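Local coordinates for protein ferredoxin (Mycobacterium smegmatis, PDB 2V2K) that transfers electrons in a wide variety of metabolic reactions as a seven-iron ferredoxin carrying one [3Fe-4S] and one [4Fe-4S] cluster, at residues A[67-70]-A[71-75]. Sequence-based numbering, arbitrary orientation.
Sequences YAQA and NADFF
N71 folds its carboxamide back over the peptide carbonyl of Y67, bringing ND2 to 2.8 Å from Y67 O. The same oxygen accepts the backbone N of N71 at 2.9 Å, so one residue grips it twice, the two donors arriving from opposite faces of the carbonyl plane. The side-chain hydrogen bond is the more bent (N-H...O 132°), and ND2 stands above that plane. A CG lying beside the backbone N (chi1 -81°) makes this return possible. N71 ND2 also donates to I4 O, and N71 OD1 accepts from I34 N; the buried amide thereby ties the helix to strands 2-4 and 32-34, one from each of the two small two-stranded antiparallel sheets of this two-cluster ferredoxin fold, with a bound [3Fe-4S] cluster about 8 Å from the N71 side chain. The backbone pairs are the i to i+4 bonds of the helix that begins at 67: D73 N reaches Q69 O at 2.8 Å and F74 N reaches A70 O at 3.1 Å, whereas A72 N to A68 O is weak at 3.4 Å. On the outer side, the D73 carboxylate turns back towards Q69 O, its CG 3.2 Å from that oxygen, while OD2 lies 3.6 Å from Q69 CG. Inward, A70 packs on I97 of helix 95-98, Y67 hydrogen-bonds through OH to E6, and F74 stacks with Y33.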
loop_
_atom_site.group_PDB
_atom_site.type_symbol
_atom_site.label_atom_id
_atom_site.label_comp_id
_atom_site.label_asym_id
_atom_site.label_seq_id
_atom_site.Cartn_x
_atom_site.Cartn_y
_atom_site.Cartn_z
ATOM N N TYR A 67 3.456 2.389 -9.233
ATOM C CA TYR A 67 2.939 1.913 -7.935
ATOM C C TYR A 67 1.443 2.158 -7.690
ATOM O O TYR A 67 0.810 1.361 -7.021
ATOM C CB TYR A 67 3.799 2.408 -6.750
ATOM C CG TYR A 67 5.048 1.574 -6.561
ATOM C CD1 TYR A 67 5.061 0.476 -5.696
ATOM C CD2 TYR A 67 6.202 1.849 -7.284
ATOM C CE1 TYR A 67 6.196 -0.304 -5.537
ATOM C CE2 TYR A 67 7.335 1.077 -7.145
ATOM C CZ TYR A 67 7.345 -0.002 -6.269
ATOM O OH TYR A 67 8.487 -0.786 -6.142
ATOM N N ALA A 68 0.867 3.217 -8.253
ATOM C CA ALA A 68 -0.588 3.400 -8.178
ATOM C C ALA A 68 -1.383 2.226 -8.753
ATOM O O ALA A 68 -2.288 1.722 -8.108
ATOM C CB ALA A 68 -1.005 4.714 -8.857
ATOM N N GLN A 69 -1.058 1.797 -9.974
ATOM C CA GLN A 69 -1.656 0.576 -10.508
ATOM C C GLN A 69 -1.370 -0.678 -9.662
ATOM O O GLN A 69 -2.223 -1.571 -9.573
ATOM C CB GLN A 69 -1.177 0.311 -11.935
ATOM C CG GLN A 69 -1.963 -0.787 -12.628
ATOM C CD GLN A 69 -3.435 -0.421 -12.825
ATOM O OE1 GLN A 69 -4.336 -1.179 -12.448
ATOM N NE2 GLN A 69 -3.681 0.757 -13.406
ATOM N N ALA A 70 -0.189 -0.732 -9.054
ATOM C CA ALA A 70 0.199 -1.875 -8.236
ATOM C C ALA A 70 -0.692 -1.998 -7.005
ATOM O O ALA A 70 -1.062 -3.101 -6.603
ATOM C CB ALA A 70 1.660 -1.762 -7.827
ATOM N N ASN A 71 -1.032 -0.860 -6.410
ATOM C CA ASN A 71 -1.915 -0.836 -5.249
ATOM C C ASN A 71 -3.307 -1.364 -5.574
ATOM O O ASN A 71 -3.911 -2.082 -4.776
ATOM C CB ASN A 71 -2.011 0.581 -4.679
ATOM C CG ASN A 71 -0.829 0.935 -3.797
ATOM O OD1 ASN A 71 -0.997 1.353 -2.652
ATOM N ND2 ASN A 71 0.377 0.769 -4.329
ATOM N N ALA A 72 -3.813 -1.006 -6.749
ATOM C CA ALA A 72 -5.097 -1.512 -7.218
ATOM C C ALA A 72 -5.018 -3.000 -7.543
ATOM O O ALA A 72 -5.897 -3.775 -7.165
ATOM C CB ALA A 72 -5.565 -0.727 -8.434
ATOM N N ASP A 73 -3.960 -3.392 -8.244
ATOM C CA ASP A 73 -3.781 -4.814 -8.666
ATOM C C ASP A 73 -3.701 -5.809 -7.488
ATOM O O ASP A 73 -4.057 -7.001 -7.635
ATOM C CB ASP A 73 -2.518 -4.968 -9.548
ATOM C CG ASP A 73 -2.668 -4.395 -10.968
ATOM O OD1 ASP A 73 -3.808 -4.123 -11.411
ATOM O OD2 ASP A 73 -1.624 -4.253 -11.669
ATOM N N PHE A 74 -3.239 -5.343 -6.326
ATOM C CA PHE A 74 -3.213 -6.184 -5.119
ATOM C C PHE A 74 -4.581 -6.810 -4.778
ATOM O O PHE A 74 -4.646 -7.910 -4.215
ATOM C CB PHE A 74 -2.704 -5.410 -3.904
ATOM C CG PHE A 74 -2.562 -6.248 -2.663
ATOM C CD1 PHE A 74 -1.451 -7.077 -2.477
ATOM C CD2 PHE A 74 -3.512 -6.178 -1.655
ATOM C CE1 PHE A 74 -1.304 -7.824 -1.327
ATOM C CE2 PHE A 74 -3.378 -6.939 -0.493
ATOM C CZ PHE A 74 -2.290 -7.760 -0.329
ATOM N N PHE A 75 -5.652 -6.099 -5.121
ATOM C CA PHE A 75 -7.020 -6.492 -4.743
ATOM C C PHE A 75 -7.775 -7.271 -5.850
ATOM O O PHE A 75 -8.985 -7.467 -5.763
ATOM C CB PHE A 75 -7.776 -5.233 -4.277
ATOM C CG PHE A 75 -7.109 -4.550 -3.144
ATOM C CD1 PHE A 75 -7.294 -5.019 -1.863
ATOM C CD2 PHE A 75 -6.235 -3.488 -3.351
ATOM C CE1 PHE A 75 -6.669 -4.438 -0.800
ATOM C CE2 PHE A 75 -5.600 -2.894 -2.281
ATOM C CZ PHE A 75 -5.819 -3.361 -0.987
#